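Local atomic coordinates of JSC1_58120g3 (PDB entry 6XHG), a protein that binds a linear tetrapyrrole (bilin) chromophore in a GAF domain and probably serves as a photoreceptor module of the cyanobacteriochrome type. Residues E36-Y41 with G142-F147. Numbering follows the deposited sequence.
Sequences ERVTIY and GLLSAF. With BVX (3-[2-[(~{Z})-[5-[(4-ethenyl-3-methyl-5-oxidanylidene-pyrrol-2-ylidene)methyl]-3-(3-hydroxy-3-oxopropyl)-4-methyl-pyrrol-2-ylidene]methyl]-5-[(~{Z})-(3-ethyl-4-methyl-5-oxidanylidene-pyrrol-2-ylidene)methyl]-4-methyl-1~{H}-pyrrol-3-yl]propanoic acid), chain C.
Tyr41 and Leu143 stand side by side where strands 37-43 and 139-148, running antiparallel through 37-41 and 142-147, meet the bilin. Tyr41 CB lies 3.8 Å from vinyl carbon CBB of BVX. With CG anti to the backbone N (chi1 167°), the ring runs out alongside the vinyl-bearing pyrrole. Vinyl carbon CAB lies over one ring face, offset toward the rim, 3.6 Å from Tyr41 CG. Further along, CD1 and CE1 meet Leu143 CD1, which approaches obliquely, 3.8 Å from Tyr41 CD1. At the far end, CZ and OH touch the ring methyl CMB, and OH goes on to a hydrogen bond with Trp68 O. The same Leu143 CD1 also packs on pyrrole carbon C3B and vinyl carbon CAB, beside the place where ring and chromophore meet.

Next along this face, Ser145 OG gives a hydrogen bond of 3.0 Å to the pyrrole carbonyl OB of BVX, and Phe147 turns its ring edge to that oxygen. Thr39 OG1, 3.4 Å from Ser145 CB, is buried with no hydrogen-bond partner in the model. Beyond it, Arg37 CD reaches the edge of the Phe147 ring at CD2, while its NH1 forms a salt bridge with Glu54 and a hydrogen bond to Arg61 O.

Paired backbone bonds join Arg37 to Phe147, Thr39 to Ser145 and Tyr41 to Leu143; the straightest, Ser145 N to Thr39 O, has an N-H...O angle of 175°. On the opposite face Leu144 CD1 lies 3.8 Å from Val38 CG1 and also touches Ile40 CG1. These are central strands of the GAF-domain sheet, flanked by strands 49-56 and 128-136: the Tyr41 face lines the bilin pocket, and the Val38, Ile40, Leu144 and Ala146 face packs on helices 18-33 and 157-178.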
loop_
_atom_site.group_PDB
_atom_site.type_symbol
_atom_site.label_atom_id
_atom_site.label_comp_id
_atom_site.label_asym_id
_atom_site.label_seq_id
_atom_site.Cartn_x
_atom_site.Cartn_y
_atom_site.Cartn_z
ATOM N N GLU A 36 6.449 -0.669 -10.650
ATOM C CA GLU A 36 6.808 0.699 -10.992
ATOM C C GLU A 36 6.683 1.683 -9.839
ATOM O O GLU A 36 7.309 2.747 -9.896
ATOM C CB GLU A 36 5.968 1.179 -12.179
ATOM C CG GLU A 36 6.366 0.498 -13.479
ATOM C CD GLU A 36 5.271 0.517 -14.519
ATOM O OE1 GLU A 36 4.111 0.793 -14.156
ATOM O OE2 GLU A 36 5.574 0.253 -15.703
ATOM N N ARG A 37 5.924 1.370 -8.788
ATOM C CA ARG A 37 5.922 2.300 -7.667
ATOM C C ARG A 37 5.516 1.577 -6.393
ATOM O O ARG A 37 4.636 0.722 -6.416
ATOM C CB ARG A 37 4.983 3.488 -7.916
ATOM C CG ARG A 37 5.321 4.715 -7.074
ATOM C CD ARG A 37 4.167 5.704 -7.007
ATOM N NE ARG A 37 3.765 6.220 -8.313
ATOM C CZ ARG A 37 4.369 7.223 -8.945
ATOM N NH1 ARG A 37 5.425 7.815 -8.404
ATOM N NH2 ARG A 37 3.923 7.624 -10.125
ATOM N N VAL A 38 6.189 1.903 -5.293
ATOM C CA VAL A 38 5.744 1.527 -3.957
ATOM C C VAL A 38 5.775 2.778 -3.093
ATOM O O VAL A 38 6.735 3.553 -3.147
ATOM C CB VAL A 38 6.618 0.414 -3.344
ATOM C CG1 VAL A 38 6.152 0.082 -1.933
ATOM C CG2 VAL A 38 6.575 -0.825 -4.214
ATOM N N THR A 39 4.712 2.987 -2.323
ATOM C CA THR A 39 4.562 4.187 -1.518
ATOM C C THR A 39 4.204 3.832 -0.085
ATOM O O THR A 39 3.552 2.815 0.187
ATOM C CB THR A 39 3.497 5.135 -2.095
ATOM O OG1 THR A 39 2.223 4.483 -2.103
ATOM C CG2 THR A 39 3.863 5.546 -3.502
ATOM N N ILE A 40 4.622 4.712 0.821
ATOM C CA ILE A 40 4.147 4.761 2.198
ATOM C C ILE A 40 3.334 6.036 2.363
ATOM O O ILE A 40 3.801 7.129 2.017
ATOM C CB ILE A 40 5.308 4.701 3.203
ATOM C CG1 ILE A 40 6.004 3.341 3.120
ATOM C CG2 ILE A 40 4.799 4.942 4.611
ATOM C CD1 ILE A 40 7.390 3.329 3.721
ATOM N N TYR A 41 2.103 5.891 2.838
ATOM C CA TYR A 41 1.150 6.984 2.937
ATOM C C TYR A 41 0.687 7.083 4.383
ATOM O O TYR A 41 0.311 6.077 4.983
ATOM C CB TYR A 41 -0.002 6.707 1.963
ATOM C CG TYR A 41 -1.266 7.521 2.077
ATOM C CD1 TYR A 41 -2.268 7.157 2.967
ATOM C CD2 TYR A 41 -1.486 8.616 1.251
ATOM C CE1 TYR A 41 -3.440 7.878 3.054
ATOM C CE2 TYR A 41 -2.656 9.343 1.331
ATOM C CZ TYR A 41 -3.631 8.969 2.233
ATOM O OH TYR A 41 -4.799 9.688 2.319
ATOM N N GLY A 142 -1.380 4.334 8.557
ATOM C CA GLY A 142 -1.223 4.656 7.156
ATOM C C GLY A 142 -1.435 3.444 6.280
ATOM O O GLY A 142 -2.031 2.447 6.695
ATOM N N LEU A 143 -0.937 3.548 5.056
ATOM C CA LEU A 143 -1.099 2.533 4.032
ATOM C C LEU A 143 0.231 2.270 3.343
ATOM O O LEU A 143 1.016 3.194 3.104
ATOM C CB LEU A 143 -2.138 2.967 2.989
ATOM C CG LEU A 143 -3.531 3.370 3.480
ATOM C CD1 LEU A 143 -4.342 4.010 2.350
ATOM C CD2 LEU A 143 -4.266 2.178 4.075
ATOM N N LEU A 144 0.480 1.005 3.027
ATOM C CA LEU A 144 1.580 0.612 2.156
ATOM C C LEU A 144 0.973 0.193 0.828
ATOM O O LEU A 144 0.162 -0.739 0.783
ATOM C CB LEU A 144 2.392 -0.527 2.771
ATOM C CG LEU A 144 3.431 -1.171 1.852
ATOM C CD1 LEU A 144 4.547 -0.190 1.532
ATOM C CD2 LEU A 144 3.990 -2.437 2.484
ATOM N N SER A 145 1.367 0.867 -0.250
ATOM C CA SER A 145 0.755 0.646 -1.553
ATOM C C SER A 145 1.789 0.186 -2.566
ATOM O O SER A 145 2.871 0.771 -2.670
ATOM C CB SER A 145 0.062 1.918 -2.050
ATOM O OG SER A 145 -0.924 2.348 -1.127
ATOM N N ALA A 146 1.453 -0.872 -3.294
ATOM C CA ALA A 146 2.188 -1.303 -4.474
ATOM C C ALA A 146 1.384 -0.959 -5.723
ATOM O O ALA A 146 0.219 -1.355 -5.840
ATOM C CB ALA A 146 2.474 -2.803 -4.415
ATOM N N PHE A 147 1.999 -0.222 -6.648
ATOM C CA PHE A 147 1.336 0.308 -7.829
ATOM C C PHE A 147 2.079 -0.177 -9.064
ATOM O O PHE A 147 3.320 -0.169 -9.104
ATOM C CB PHE A 147 1.320 1.851 -7.862
ATOM C CG PHE A 147 0.490 2.499 -6.788
ATOM C CD1 PHE A 147 -0.798 2.068 -6.523
ATOM C CD2 PHE A 147 0.989 3.574 -6.071
ATOM C CE1 PHE A 147 -1.563 2.684 -5.549
ATOM C CE2 PHE A 147 0.229 4.190 -5.094
ATOM C CZ PHE A 147 -1.049 3.746 -4.836
HETATM C CHA BVX C . -12.449 3.538 -1.524
HETATM N NA BVX C . -10.107 4.633 -1.680
HETATM C C1A BVX C . -10.921 3.582 -1.459
HETATM C C2A BVX C . -10.130 2.500 -1.145
HETATM C C3A BVX C . -8.829 2.907 -1.168
HETATM C C4A BVX C . -8.822 4.252 -1.507
HETATM C CMA BVX C . -7.649 1.988 -0.871
HETATM C CAA BVX C . -10.641 1.101 -0.804
HETATM C CBA BVX C . -10.878 1.064 0.710
HETATM C CGA BVX C . -12.212 0.398 1.050
HETATM O O1A BVX C . -12.904 -0.134 0.141
HETATM O O2A BVX C . -12.617 0.380 2.242
HETATM C CHB BVX C . -7.649 5.235 -1.686
HETATM N NB BVX C . -5.681 3.981 -2.265
HETATM C C1B BVX C . -6.347 4.984 -1.651
HETATM C C2B BVX C . -5.420 5.760 -0.993
HETATM C C3B BVX C . -4.199 5.227 -1.191
HETATM C C4B BVX C . -4.358 4.111 -1.980
HETATM C CMB BVX C . -5.713 7.014 -0.179
HETATM O OB BVX C . -3.497 3.387 -2.358
HETATM C CAB BVX C . -2.891 5.778 -0.619
HETATM C CBB BVX C . -1.746 5.584 -1.238
HETATM N NC BVX C . -12.173 8.539 -3.689
HETATM C C1C BVX C . -11.691 9.767 -4.028
HETATM C C2C BVX C . -12.720 10.490 -4.576
HETATM C C3C BVX C . -13.820 9.715 -4.575
HETATM C C4C BVX C . -13.484 8.500 -4.019
HETATM C CMC BVX C . -12.635 11.924 -5.099
HETATM O OC BVX C . -10.582 10.157 -3.883
HETATM C CAC BVX C . -15.196 10.129 -5.102
HETATM C CBC BVX C . -16.220 10.400 -4.001
HETATM C CHD BVX C . -14.337 7.500 -3.874
HETATM N ND BVX C . -12.935 5.633 -2.651
HETATM C C1D BVX C . -14.091 6.162 -3.159
HETATM C C2D BVX C . -15.102 5.260 -2.948
HETATM C C3D BVX C . -14.589 4.190 -2.311
HETATM C C4D BVX C . -13.244 4.412 -2.122
HETATM C CMD BVX C . -16.562 5.454 -3.358
HETATM C CAD BVX C . -15.376 2.951 -1.882
HETATM C CBD BVX C . -14.987 1.729 -2.720
HETATM C CGD BVX C . -15.160 2.029 -4.206
HETATM O O1D BVX C . -16.253 2.468 -4.642
HETATM O O2D BVX C . -14.207 1.826 -4.997
#